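Local coordinates for nigritoxine (Vibrio nigripulchritudo, PDB 5M41), which is a bacterial toxin that acts on crustaceans and insects and has a new fold, at residues Phe560-Asp565 and Gly572-Asn577; Pro579-His584 and Val695-Ala700; Asn597-Glu602 and Ala700-Met705; Leu601-Phe606 and Asp647-Arg652. All blocks are in the same frame, centred on the assembly; numbering follows the deposited sequence.

Contact 1 of 4, residues Phe560-Asp565 and Gly572-Asn577; sequences FNNIGD and GIIAVN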
loop_
_atom_site.group_PDB
_atom_site.type_symbol
_atom_site.label_atom_id
_atom_site.label_comp_id
_atom_site.label_asym_id
_atom_site.label_seq_id
_atom_site.Cartn_x
_atom_site.Cartn_y
_atom_site.Cartn_z
ATOM N N PHE A 560 -22.782 -24.479 8.296
ATOM C CA PHE A 560 -23.169 -25.471 7.290
ATOM C C PHE A 560 -24.666 -25.427 7.064
ATOM O O PHE A 560 -25.434 -25.043 7.960
ATOM C CB PHE A 560 -22.775 -26.882 7.734
ATOM C CG PHE A 560 -21.295 -27.138 7.725
ATOM C CD1 PHE A 560 -20.715 -27.906 6.704
ATOM C CD2 PHE A 560 -20.480 -26.657 8.750
ATOM C CE1 PHE A 560 -19.351 -28.167 6.689
ATOM C CE2 PHE A 560 -19.116 -26.924 8.753
ATOM C CZ PHE A 560 -18.550 -27.667 7.715
ATOM N N ASN A 561 -25.066 -25.801 5.851
ATOM C CA ASN A 561 -26.465 -25.937 5.470
ATOM C C ASN A 561 -26.618 -27.228 4.719
ATOM O O ASN A 561 -25.647 -27.720 4.128
ATOM C CB ASN A 561 -26.902 -24.800 4.553
ATOM C CG ASN A 561 -26.893 -23.470 5.245
ATOM O OD1 ASN A 561 -25.965 -22.658 5.061
ATOM N ND2 ASN A 561 -27.891 -23.245 6.080
ATOM N N ASN A 562 -27.836 -27.768 4.736
ATOM C CA ASN A 562 -28.180 -28.912 3.920
ATOM C C ASN A 562 -28.705 -28.359 2.600
ATOM O O ASN A 562 -29.767 -27.738 2.552
ATOM C CB ASN A 562 -29.226 -29.774 4.637
ATOM C CG ASN A 562 -29.580 -31.044 3.880
ATOM O OD1 ASN A 562 -29.009 -31.377 2.827
ATOM N ND2 ASN A 562 -30.532 -31.774 4.427
ATOM N N ILE A 563 -27.922 -28.534 1.543
ATOM C CA ILE A 563 -28.336 -28.110 0.207
ATOM C C ILE A 563 -28.898 -29.317 -0.554
ATOM O O ILE A 563 -29.229 -29.225 -1.739
ATOM C CB ILE A 563 -27.176 -27.438 -0.577
ATOM C CG1 ILE A 563 -25.956 -28.389 -0.677
ATOM C CG2 ILE A 563 -26.829 -26.082 0.047
ATOM C CD1 ILE A 563 -24.906 -28.001 -1.706
ATOM N N GLY A 564 -28.995 -30.451 0.133
ATOM C CA GLY A 564 -29.584 -31.657 -0.459
ATOM C C GLY A 564 -31.028 -31.857 -0.020
ATOM O O GLY A 564 -31.848 -30.930 -0.091
ATOM N N ASP A 565 -31.335 -33.062 0.456
ATOM C CA ASP A 565 -32.716 -33.440 0.830
ATOM C C ASP A 565 -32.863 -33.845 2.285
ATOM O O ASP A 565 -31.874 -33.893 3.018
ATOM C CB ASP A 565 -33.178 -34.584 -0.049
ATOM C CG ASP A 565 -33.337 -34.166 -1.477
ATOM O OD1 ASP A 565 -33.696 -32.987 -1.702
ATOM O OD2 ASP A 565 -33.093 -35.003 -2.372
ATOM N N GLY A 572 -28.895 -36.226 2.421
ATOM C CA GLY A 572 -28.517 -34.915 2.946
ATOM C C GLY A 572 -27.144 -34.563 2.357
ATOM O O GLY A 572 -26.271 -35.440 2.254
ATOM N N ILE A 573 -26.983 -33.308 1.927
ATOM C CA ILE A 573 -25.732 -32.798 1.345
ATOM C C ILE A 573 -25.356 -31.557 2.157
ATOM O O ILE A 573 -26.016 -30.511 2.048
ATOM C CB ILE A 573 -25.874 -32.440 -0.156
ATOM C CG1 ILE A 573 -26.268 -33.675 -0.985
ATOM C CG2 ILE A 573 -24.565 -31.855 -0.689
ATOM C CD1 ILE A 573 -26.644 -33.381 -2.432
ATOM N N ILE A 574 -24.323 -31.690 2.997
ATOM C CA ILE A 574 -24.048 -30.688 4.038
ATOM C C ILE A 574 -22.801 -29.885 3.636
ATOM O O ILE A 574 -21.692 -30.450 3.486
ATOM C CB ILE A 574 -23.842 -31.336 5.436
ATOM C CG1 ILE A 574 -24.849 -32.485 5.702
ATOM C CG2 ILE A 574 -23.871 -30.284 6.543
ATOM C CD1 ILE A 574 -26.297 -32.047 5.869
ATOM N N ALA A 575 -22.989 -28.582 3.439
ATOM C CA ALA A 575 -21.972 -27.725 2.807
ATOM C C ALA A 575 -21.694 -26.473 3.615
ATOM O O ALA A 575 -22.626 -25.786 4.067
ATOM C CB ALA A 575 -22.412 -27.339 1.397
ATOM N N VAL A 576 -20.411 -26.157 3.765
ATOM C CA VAL A 576 -20.012 -24.993 4.532
ATOM C C VAL A 576 -20.229 -23.705 3.691
ATOM O O VAL A 576 -20.267 -23.776 2.455
ATOM C CB VAL A 576 -18.555 -25.151 5.061
ATOM C CG1 VAL A 576 -17.527 -24.877 3.969
ATOM C CG2 VAL A 576 -18.317 -24.222 6.245
ATOM N N ASN A 577 -20.439 -22.556 4.347
ATOM C CA ASN A 577 -20.645 -21.298 3.633
ATOM C C ASN A 577 -19.392 -20.735 2.966
ATOM O O ASN A 577 -19.505 -20.037 1.938
ATOM C CB ASN A 577 -21.180 -20.219 4.558
ATOM C CG ASN A 577 -22.620 -20.442 4.951
ATOM O OD1 ASN A 577 -23.358 -21.166 4.284
ATOM N ND2 ASN A 577 -23.031 -19.800 6.039
#
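Paired backbone bonds join the β-hairpin of strands 560-562 and 571-576 at its hydrogen-bonded pair, Asn561 and Ala575: Ala575 N gives to Asn561 O at 2.9 Å, nearly along the C=O axis, and Asn561 N gives back to Ala575 O at 3.0 Å. At the end of the strand a side chain takes over. Asn562 has its CG anti to the backbone N (chi1 -177°), and Asn562 OD1 closes an Asx turn by accepting from Gly564 N at 2.8 Å. The same Asn562 OD1 takes a bond from Ile573 N across the hairpin, at 2.9 Å, both donors standing above the carbonyl plane. Asn562 ND2 gives to Asp565 O, which lies in the amide plane, so both ends of the amide are gripped and its rotation is fixed. Ile563 N, meanwhile, bonds to Ile573 O at 2.8 Å.

The packing follows this frame. Ile563 crosses Ile573 at about a right angle, Ile563 CG1 to Ile573 CG2 3.7 Å, and Ile563 CD1 reaches the methyl of Ala575. On the face of Phe560 and Val576, helix 688-704 adds Thr701 against both residues. There Val576 CB makes a CH-pi contact over the Phe560 ring, 3.8 Å from the centroid and displaced toward the CE1-CZ rim.

Contact 2 of 4, residues Pro579-His584 and Val695-Ala700; sequences PYSFVH and VESMRA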
loop_
_atom_site.group_PDB
_atom_site.type_symbol
_atom_site.label_atom_id
_atom_site.label_comp_id
_atom_site.label_asym_id
_atom_site.label_seq_id
_atom_site.Cartn_x
_atom_site.Cartn_y
_atom_site.Cartn_z
ATOM N N PRO A 579 -16.664 -19.150 0.986
ATOM C CA PRO A 579 -16.776 -19.068 -0.467
ATOM C C PRO A 579 -15.630 -19.762 -1.220
ATOM O O PRO A 579 -15.724 -19.934 -2.413
ATOM C CB PRO A 579 -16.789 -17.552 -0.740
ATOM C CG PRO A 579 -16.098 -16.948 0.422
ATOM C CD PRO A 579 -16.317 -17.850 1.599
ATOM N N TYR A 580 -14.589 -20.178 -0.509
ATOM C CA TYR A 580 -13.465 -20.917 -1.102
ATOM C C TYR A 580 -13.572 -22.425 -0.886
ATOM O O TYR A 580 -12.583 -23.146 -1.022
ATOM C CB TYR A 580 -12.144 -20.413 -0.499
ATOM C CG TYR A 580 -11.830 -18.973 -0.852
ATOM C CD1 TYR A 580 -11.145 -18.649 -2.025
ATOM C CD2 TYR A 580 -12.206 -17.941 -0.008
ATOM C CE1 TYR A 580 -10.853 -17.320 -2.344
ATOM C CE2 TYR A 580 -11.908 -16.620 -0.303
ATOM C CZ TYR A 580 -11.250 -16.314 -1.473
ATOM O OH TYR A 580 -10.979 -15.001 -1.726
ATOM N N SER A 581 -14.746 -22.893 -0.476
ATOM C CA SER A 581 -14.968 -24.319 -0.251
ATOM C C SER A 581 -15.228 -25.063 -1.546
ATOM O O SER A 581 -16.116 -24.664 -2.323
ATOM C CB SER A 581 -16.174 -24.524 0.655
ATOM O OG SER A 581 -16.484 -25.901 0.723
ATOM N N PHE A 582 -14.487 -26.161 -1.751
ATOM C CA PHE A 582 -14.656 -27.050 -2.917
ATOM C C PHE A 582 -14.994 -28.468 -2.483
ATOM O O PHE A 582 -14.832 -29.441 -3.258
ATOM C CB PHE A 582 -13.413 -27.026 -3.821
ATOM C CG PHE A 582 -13.169 -25.681 -4.446
ATOM C CD1 PHE A 582 -13.822 -25.321 -5.624
ATOM C CD2 PHE A 582 -12.337 -24.751 -3.825
ATOM C CE1 PHE A 582 -13.642 -24.056 -6.176
ATOM C CE2 PHE A 582 -12.152 -23.478 -4.368
ATOM C CZ PHE A 582 -12.806 -23.136 -5.545
ATOM N N VAL A 583 -15.492 -28.570 -1.247
ATOM C CA VAL A 583 -15.894 -29.848 -0.651
ATOM C C VAL A 583 -17.248 -29.729 0.043
ATOM O O VAL A 583 -17.735 -28.630 0.307
ATOM C CB VAL A 583 -14.858 -30.370 0.389
ATOM C CG1 VAL A 583 -13.515 -30.679 -0.279
ATOM C CG2 VAL A 583 -14.683 -29.382 1.545
ATOM N N HIS A 584 -17.839 -30.880 0.340
ATOM C CA HIS A 584 -19.006 -30.973 1.207
ATOM C C HIS A 584 -19.035 -32.387 1.692
ATOM O O HIS A 584 -18.264 -33.232 1.187
ATOM C CB HIS A 584 -20.295 -30.585 0.476
ATOM C CG HIS A 584 -20.560 -31.396 -0.773
ATOM N ND1 HIS A 584 -21.091 -32.641 -0.735
ATOM C CD2 HIS A 584 -20.360 -31.098 -2.112
ATOM C CE1 HIS A 584 -21.217 -33.110 -1.986
ATOM N NE2 HIS A 584 -20.768 -32.170 -2.830
ATOM N N VAL A 695 -8.200 -24.590 2.331
ATOM C CA VAL A 695 -7.719 -25.604 3.240
ATOM C C VAL A 695 -8.627 -25.663 4.478
ATOM O O VAL A 695 -9.097 -26.743 4.882
ATOM C CB VAL A 695 -6.232 -25.315 3.587
ATOM C CG1 VAL A 695 -5.775 -26.093 4.807
ATOM C CG2 VAL A 695 -5.349 -25.673 2.387
ATOM N N GLU A 696 -8.876 -24.504 5.070
ATOM C CA GLU A 696 -9.751 -24.413 6.241
ATOM C C GLU A 696 -11.148 -24.964 5.934
ATOM O O GLU A 696 -11.708 -25.649 6.773
ATOM C CB GLU A 696 -9.823 -22.974 6.754
ATOM C CG GLU A 696 -10.763 -22.750 7.930
ATOM C CD GLU A 696 -10.761 -21.298 8.402
ATOM O OE1 GLU A 696 -10.894 -20.385 7.551
ATOM O OE2 GLU A 696 -10.617 -21.060 9.626
ATOM N N SER A 697 -11.687 -24.690 4.735
ATOM C CA SER A 697 -12.965 -25.294 4.292
ATOM C C SER A 697 -12.884 -26.802 4.354
ATOM O O SER A 697 -13.797 -27.464 4.841
ATOM C CB SER A 697 -13.298 -24.935 2.848
ATOM O OG SER A 697 -13.770 -23.619 2.740
ATOM N N MET A 698 -11.787 -27.346 3.838
ATOM C CA MET A 698 -11.627 -28.792 3.810
ATOM C C MET A 698 -11.583 -29.412 5.203
ATOM O O MET A 698 -12.260 -30.408 5.461
ATOM C CB MET A 698 -10.409 -29.157 2.984
ATOM C CG MET A 698 -10.635 -28.770 1.535
ATOM S SD MET A 698 -9.160 -29.123 0.574
ATOM C CE MET A 698 -9.728 -28.633 -1.043
ATOM N N ARG A 699 -10.811 -28.792 6.085
ATOM C CA ARG A 699 -10.674 -29.228 7.473
ATOM C C ARG A 699 -11.989 -29.108 8.262
ATOM O O ARG A 699 -12.374 -30.035 8.983
ATOM C CB ARG A 699 -9.548 -28.440 8.162
ATOM C CG ARG A 699 -8.158 -28.895 7.747
ATOM C CD ARG A 699 -7.066 -27.995 8.318
ATOM N NE ARG A 699 -5.742 -28.437 7.876
ATOM C CZ ARG A 699 -4.635 -27.689 7.902
ATOM N NH1 ARG A 699 -4.689 -26.437 8.334
ATOM N NH2 ARG A 699 -3.471 -28.197 7.498
ATOM N N ALA A 700 -12.684 -27.982 8.112
ATOM C CA ALA A 700 -14.001 -27.804 8.748
ATOM C C ALA A 700 -15.017 -28.862 8.267
ATOM O O ALA A 700 -15.809 -29.370 9.064
ATOM C CB ALA A 700 -14.538 -26.385 8.529
#
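Ser697 sits where the chain leading into strand 583-589 passes closest to helix 688-704, and no hydrogen bond crosses between Pro579-His584 and Val695-Ala700: the fit is one of shape. The tight part centres on two serines. Ser697 OG, anti to its own carbonyl carbon (chi1 -76°), lies 3.3 Å from both Ser581 CA and Ser581 CB, pressed on the carbon side of its neighbour. Its polar need is met within the helix by Asn693 O, one turn earlier, so this buried hydroxyl can face a surface of carbon. Ser581 OG turns forward along its own chain, anti to the backbone N (chi1 172°), and takes a weak bond from Val583 N at 3.5 Å.

Two residues further along the strand segment, Val583 spreads its methyls over the helix. Val583 CG2 rests 3.8 Å from Met698 CA, against the helix backbone, while Val583 CG1 meets Met698 CG at 3.9 Å; the extended methionine chain crosses the valine at about a right angle.

The contact thins out toward the solvent side of the helix. Glu696 is partly exposed and forms a salt bridge with Lys557, and Arg699 is exposed, one face of its guanidinium lying over Val695 CG1, which stands 3.6 Å from the plane. Tyr580 and Phe582 diverge from the serines, the first along earlier turns of the same helix, the second toward helix 625-632. The whole is a helix packed on one face of an antiparallel sheet, an α+β arrangement.

Contact 3 of 4, residues Asn597-Glu602 and Ala700-Met705; sequences NHLTLE and ATAKNM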
loop_
_atom_site.group_PDB
_atom_site.type_symbol
_atom_site.label_atom_id
_atom_site.label_comp_id
_atom_site.label_asym_id
_atom_site.label_seq_id
_atom_site.Cartn_x
_atom_site.Cartn_y
_atom_site.Cartn_z
ATOM N N ASN A 597 -21.952 -42.105 4.961
ATOM C CA ASN A 597 -21.321 -40.831 5.268
ATOM C C ASN A 597 -19.991 -40.714 4.532
ATOM O O ASN A 597 -19.157 -41.619 4.618
ATOM C CB ASN A 597 -21.105 -40.708 6.769
ATOM C CG ASN A 597 -20.651 -39.320 7.192
ATOM O OD1 ASN A 597 -20.724 -38.346 6.426
ATOM N ND2 ASN A 597 -20.193 -39.219 8.443
ATOM N N HIS A 598 -19.808 -39.639 3.768
ATOM C CA HIS A 598 -18.545 -39.449 3.019
ATOM C C HIS A 598 -18.310 -38.006 2.676
ATOM O O HIS A 598 -19.257 -37.213 2.624
ATOM C CB HIS A 598 -18.519 -40.295 1.744
ATOM C CG HIS A 598 -19.567 -39.902 0.729
ATOM N ND1 HIS A 598 -20.868 -40.299 0.831
ATOM C CD2 HIS A 598 -19.479 -39.128 -0.428
ATOM C CE1 HIS A 598 -21.570 -39.795 -0.210
ATOM N NE2 HIS A 598 -20.719 -39.083 -0.981
ATOM N N LEU A 599 -17.039 -37.660 2.451
ATOM C CA LEU A 599 -16.635 -36.308 2.036
ATOM C C LEU A 599 -16.466 -36.301 0.524
ATOM O O LEU A 599 -15.916 -37.252 -0.056
ATOM C CB LEU A 599 -15.322 -35.878 2.717
ATOM C CG LEU A 599 -14.879 -34.416 2.479
ATOM C CD1 LEU A 599 -14.257 -33.833 3.735
ATOM C CD2 LEU A 599 -13.943 -34.277 1.270
ATOM N N THR A 600 -16.935 -35.238 -0.108
ATOM C CA THR A 600 -16.845 -35.114 -1.551
ATOM C C THR A 600 -16.032 -33.901 -1.931
ATOM O O THR A 600 -16.263 -32.813 -1.416
ATOM C CB THR A 600 -18.232 -34.997 -2.198
ATOM O OG1 THR A 600 -18.882 -36.260 -2.073
ATOM C CG2 THR A 600 -18.122 -34.655 -3.695
ATOM N N LEU A 601 -15.075 -34.127 -2.821
ATOM C CA LEU A 601 -14.312 -33.073 -3.445
ATOM C C LEU A 601 -14.951 -32.771 -4.793
ATOM O O LEU A 601 -15.155 -33.679 -5.607
ATOM C CB LEU A 601 -12.853 -33.530 -3.649
ATOM C CG LEU A 601 -11.991 -32.585 -4.499
ATOM C CD1 LEU A 601 -11.781 -31.230 -3.807
ATOM C CD2 LEU A 601 -10.666 -33.251 -4.863
ATOM N N GLU A 602 -15.240 -31.495 -5.020
ATOM C CA GLU A 602 -15.861 -31.026 -6.243
ATOM C C GLU A 602 -14.809 -30.838 -7.359
ATOM O O GLU A 602 -14.278 -29.741 -7.564
ATOM C CB GLU A 602 -16.626 -29.737 -5.944
ATOM C CG GLU A 602 -17.798 -29.933 -4.990
ATOM C CD GLU A 602 -18.088 -28.701 -4.135
ATOM O OE1 GLU A 602 -17.827 -27.570 -4.587
ATOM O OE2 GLU A 602 -18.584 -28.856 -2.999
ATOM N N ALA A 700 -12.684 -27.982 8.112
ATOM C CA ALA A 700 -14.001 -27.804 8.748
ATOM C C ALA A 700 -15.017 -28.862 8.267
ATOM O O ALA A 700 -15.809 -29.370 9.064
ATOM C CB ALA A 700 -14.538 -26.385 8.529
ATOM N N THR A 701 -14.970 -29.202 6.975
ATOM C CA THR A 701 -15.899 -30.163 6.390
ATOM C C THR A 701 -15.614 -31.562 6.923
ATOM O O THR A 701 -16.536 -32.253 7.335
ATOM C CB THR A 701 -15.882 -30.087 4.851
ATOM O OG1 THR A 701 -16.328 -28.785 4.440
ATOM C CG2 THR A 701 -16.788 -31.124 4.217
ATOM N N ALA A 702 -14.333 -31.954 6.966
ATOM C CA ALA A 702 -13.917 -33.234 7.574
ATOM C C ALA A 702 -14.401 -33.334 9.019
ATOM O O ALA A 702 -14.962 -34.354 9.435
ATOM C CB ALA A 702 -12.400 -33.391 7.521
ATOM N N LYS A 703 -14.187 -32.263 9.774
ATOM C CA LYS A 703 -14.560 -32.233 11.177
ATOM C C LYS A 703 -16.082 -32.326 11.367
ATOM O O LYS A 703 -16.571 -33.095 12.189
ATOM C CB LYS A 703 -14.030 -30.955 11.824
ATOM C CG LYS A 703 -14.389 -30.850 13.291
ATOM C CD LYS A 703 -13.787 -29.626 13.955
ATOM C CE LYS A 703 -14.178 -29.602 15.423
ATOM N NZ LYS A 703 -13.178 -28.861 16.239
ATOM N N ASN A 704 -16.815 -31.524 10.607
ATOM C CA ASN A 704 -18.265 -31.466 10.730
ATOM C C ASN A 704 -18.978 -32.801 10.435
ATOM O O ASN A 704 -20.043 -33.049 10.978
ATOM C CB ASN A 704 -18.838 -30.352 9.855
ATOM C CG ASN A 704 -20.259 -29.996 10.243
ATOM O OD1 ASN A 704 -20.524 -29.646 11.399
ATOM N ND2 ASN A 704 -21.185 -30.107 9.293
ATOM N N MET A 705 -18.397 -33.650 9.588
ATOM C CA MET A 705 -18.944 -34.990 9.314
ATOM C C MET A 705 -18.492 -36.017 10.367
ATOM O O MET A 705 -18.734 -37.227 10.221
ATOM C CB MET A 705 -18.528 -35.464 7.911
ATOM C CG MET A 705 -17.031 -35.726 7.756
ATOM S SD MET A 705 -16.571 -36.313 6.106
ATOM C CE MET A 705 -17.203 -37.993 6.105
#
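Met705, the first residue to leave helical geometry at the end of helix 688-704, gives up more surface here than any other residue, and it is engaged from two directions. Its carbonyl oxygen, Met705 O, receives Asn597 ND2 at 3.0 Å: the donor arrives in the carbonyl plane, on a lone pair, and the oxygen in turn lies in the plane of the Asn597 amide, with an N-H...O angle of 148°. Asn597 CG is anti to its backbone N (chi1 -171°), which carries the amide straight out from the strand. Glu656 OE2 is a further and stronger partner of Asn597 ND2, so this one nitrogen bridges a carboxylate and the helix terminus.

The Met705 side chain starts in the crowded position between backbone N and carbonyl carbon (chi1 67°) and bends again at its thioether. That brings Met705 SD against Leu599 CB at 3.6 Å and folds Met705 CE back over the strand, 3.6 Å from His598 C. Here the C-terminal end of a helix packs on the face of the antiparallel sheet through strand 594-601.

Leu599 reaches the preceding turn of the helix. Leu599 CD1 rests against Ala702 N and Thr701 CG2, 3.7 Å from each, and Leu599 crosses Thr701 at about a right angle. The threonine can present its methyl because OG1 is bonded to Ser697 O, a turn back in the helix. Leu667 and Leu712 close round Leu599 and Ala702.

Contact 4 of 4, residues Leu601-Phe606 and Asp647-Arg652; sequences LESNAF and DNIHFR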
loop_
_atom_site.group_PDB
_atom_site.type_symbol
_atom_site.label_atom_id
_atom_site.label_comp_id
_atom_site.label_asym_id
_atom_site.label_seq_id
_atom_site.Cartn_x
_atom_site.Cartn_y
_atom_site.Cartn_z
ATOM N N LEU A 601 -15.075 -34.127 -2.821
ATOM C CA LEU A 601 -14.312 -33.073 -3.445
ATOM C C LEU A 601 -14.951 -32.771 -4.793
ATOM O O LEU A 601 -15.155 -33.679 -5.607
ATOM C CB LEU A 601 -12.853 -33.530 -3.649
ATOM C CG LEU A 601 -11.991 -32.585 -4.499
ATOM C CD1 LEU A 601 -11.781 -31.230 -3.807
ATOM C CD2 LEU A 601 -10.666 -33.251 -4.863
ATOM N N GLU A 602 -15.240 -31.495 -5.020
ATOM C CA GLU A 602 -15.861 -31.026 -6.243
ATOM C C GLU A 602 -14.809 -30.838 -7.359
ATOM O O GLU A 602 -14.278 -29.741 -7.564
ATOM C CB GLU A 602 -16.626 -29.737 -5.944
ATOM C CG GLU A 602 -17.798 -29.933 -4.990
ATOM C CD GLU A 602 -18.088 -28.701 -4.135
ATOM O OE1 GLU A 602 -17.827 -27.570 -4.587
ATOM O OE2 GLU A 602 -18.584 -28.856 -2.999
ATOM N N SER A 603 -14.553 -31.925 -8.079
ATOM C CA SER A 603 -13.392 -32.051 -8.959
ATOM C C SER A 603 -13.225 -30.905 -9.936
ATOM O O SER A 603 -12.200 -30.228 -9.919
ATOM C CB SER A 603 -13.474 -33.367 -9.727
ATOM O OG SER A 603 -13.466 -34.445 -8.817
ATOM N N ASN A 604 -14.235 -30.684 -10.772
ATOM C CA ASN A 604 -14.123 -29.714 -11.850
ATOM C C ASN A 604 -14.176 -28.283 -11.343
ATOM O O ASN A 604 -13.517 -27.401 -11.917
ATOM C CB ASN A 604 -15.163 -29.971 -12.958
ATOM C CG ASN A 604 -14.842 -31.218 -13.784
ATOM O OD1 ASN A 604 -13.688 -31.486 -14.112
ATOM N ND2 ASN A 604 -15.867 -31.981 -14.123
ATOM N N ALA A 605 -14.920 -28.054 -10.259
ATOM C CA ALA A 605 -14.998 -26.701 -9.701
ATOM C C ALA A 605 -13.598 -26.360 -9.195
ATOM O O ALA A 605 -13.081 -25.282 -9.496
ATOM C CB ALA A 605 -16.027 -26.603 -8.578
ATOM N N PHE A 606 -13.008 -27.307 -8.456
ATOM C CA PHE A 606 -11.672 -27.156 -7.892
ATOM C C PHE A 606 -10.657 -27.007 -9.025
ATOM O O PHE A 606 -9.859 -26.075 -9.025
ATOM C CB PHE A 606 -11.313 -28.355 -6.984
ATOM C CG PHE A 606 -9.955 -28.234 -6.304
ATOM C CD1 PHE A 606 -9.768 -27.379 -5.199
ATOM C CD2 PHE A 606 -8.860 -28.971 -6.762
ATOM C CE1 PHE A 606 -8.527 -27.271 -4.571
ATOM C CE2 PHE A 606 -7.619 -28.866 -6.132
ATOM C CZ PHE A 606 -7.449 -28.023 -5.039
ATOM N N ASP A 647 -15.975 -37.188 -12.783
ATOM C CA ASP A 647 -16.879 -37.195 -11.622
ATOM C C ASP A 647 -16.213 -36.513 -10.437
ATOM O O ASP A 647 -15.012 -36.238 -10.466
ATOM C CB ASP A 647 -17.247 -38.644 -11.236
ATOM C CG ASP A 647 -18.612 -38.757 -10.523
ATOM O OD1 ASP A 647 -19.244 -37.722 -10.189
ATOM O OD2 ASP A 647 -19.068 -39.908 -10.309
ATOM N N ASN A 648 -17.001 -36.248 -9.400
ATOM C CA ASN A 648 -16.493 -35.833 -8.110
ATOM C C ASN A 648 -15.750 -36.964 -7.460
ATOM O O ASN A 648 -15.927 -38.108 -7.827
ATOM C CB ASN A 648 -17.642 -35.375 -7.199
ATOM C CG ASN A 648 -18.224 -34.047 -7.644
ATOM O OD1 ASN A 648 -17.584 -33.294 -8.387
ATOM N ND2 ASN A 648 -19.439 -33.753 -7.203
ATOM N N ILE A 649 -14.942 -36.610 -6.472
ATOM C CA ILE A 649 -13.996 -37.487 -5.810
ATOM C C ILE A 649 -14.474 -37.670 -4.363
ATOM O O ILE A 649 -14.892 -36.714 -3.738
ATOM C CB ILE A 649 -12.602 -36.810 -5.843
ATOM C CG1 ILE A 649 -11.934 -37.063 -7.203
ATOM C CG2 ILE A 649 -11.728 -37.268 -4.696
ATOM C CD1 ILE A 649 -10.754 -36.166 -7.534
ATOM N N HIS A 650 -14.414 -38.894 -3.845
ATOM C CA HIS A 650 -14.986 -39.207 -2.528
ATOM C C HIS A 650 -13.990 -39.790 -1.567
ATOM O O HIS A 650 -13.153 -40.614 -1.945
ATOM C CB HIS A 650 -16.187 -40.153 -2.681
ATOM C CG HIS A 650 -17.198 -39.696 -3.715
ATOM N ND1 HIS A 650 -18.002 -38.628 -3.522
ATOM C CD2 HIS A 650 -17.498 -40.191 -4.994
ATOM C CE1 HIS A 650 -18.781 -38.445 -4.621
ATOM N NE2 HIS A 650 -18.478 -39.408 -5.509
ATOM N N PHE A 651 -14.077 -39.356 -0.315
ATOM C CA PHE A 651 -13.282 -39.896 0.781
ATOM C C PHE A 651 -14.248 -40.362 1.866
ATOM O O PHE A 651 -15.307 -39.764 2.056
ATOM C CB PHE A 651 -12.430 -38.806 1.424
ATOM C CG PHE A 651 -11.364 -38.218 0.533
ATOM C CD1 PHE A 651 -10.032 -38.591 0.694
ATOM C CD2 PHE A 651 -11.667 -37.205 -0.368
ATOM C CE1 PHE A 651 -9.032 -38.015 -0.082
ATOM C CE2 PHE A 651 -10.672 -36.616 -1.143
ATOM C CZ PHE A 651 -9.353 -37.025 -0.997
ATOM N N ARG A 652 -13.886 -41.409 2.595
ATOM C CA ARG A 652 -14.738 -41.903 3.697
ATOM C C ARG A 652 -13.859 -42.550 4.758
ATOM O O ARG A 652 -12.704 -42.882 4.472
ATOM C CB ARG A 652 -15.831 -42.875 3.197
ATOM C CG ARG A 652 -15.509 -43.529 1.859
ATOM C CD ARG A 652 -16.487 -44.584 1.372
ATOM N NE ARG A 652 -17.868 -44.125 1.275
ATOM C CZ ARG A 652 -18.425 -43.573 0.203
ATOM N NH1 ARG A 652 -17.734 -43.366 -0.893
ATOM N NH2 ARG A 652 -19.692 -43.212 0.246
HETATM O O HOH W 1 -16.528 -32.574 -10.765
#
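Leu601 and Ile649 lie side by side and point the same way, as expected of an antiparallel hydrogen-bonded pair, here the pair that ends the ladder between strands 594-601 and 649-652, just before the first of them leads into helix 603-614. Leu601 CB and Ile649 CB are 4.0 Å apart. Further out, Leu601 CD2 continues along Ile649 CD1. The backbone bonds of the pair are straight: Leu601 N gives to Ile649 O at 2.8 Å, and Ile649 N returns to Leu601 O with an N-H...O angle of 177°. Tyr721 and Leu725 of helix 719-731 pack on this aliphatic pair.

Ser603 comes in from the helix side. With OG anti to its carbonyl carbon (chi1 -61°), Ser603 OG donates to Asp647 O at 2.9 Å, in the carbonyl plane and on a lone pair, while Ile649 CG1 flanks Ser603 OG at 3.4 Å. Between Leu601 and Ser603 the chain bends at Glu602, the centre of an inverse gamma turn and the N-cap position of the helix; the carboxylate of Glu602 forms a salt bridge with Lys632.

Asn648 approaches the same helix start with its amide. CG lies anti to its carbonyl carbon, which swings OD1 toward the first helical amides; Ser603 N gives Asn648 OD1 a weak bond at 3.3 Å. A water extends that reach by one residue, donating to Asn648 OD1 at 2.7 Å and accepting from Asn604 N at 3.0 Å.

In the fold
All four contacts belong to one six-stranded antiparallel sheet in the C-terminal part of the chain, whose strands follow one another across it in sequence order. Contact 1 is its first hairpin, at the edge formed by strand 560-562; contact 4 joins the fourth and fifth strands at the entry to helix 603-614. Between them, contacts 2 and 3, centres 9 Å apart and sharing Ala700, set successive turns of helix 688-704 on neighbouring strands. Contact 1 closes before the others open, while contact 4 falls within the long excursion spanned by contact 2. Contacts 1 and 4, centres 15 Å apart, do not touch; helix and sheet join distant parts of the chain into one α+β unit at the toxin's C-terminal end.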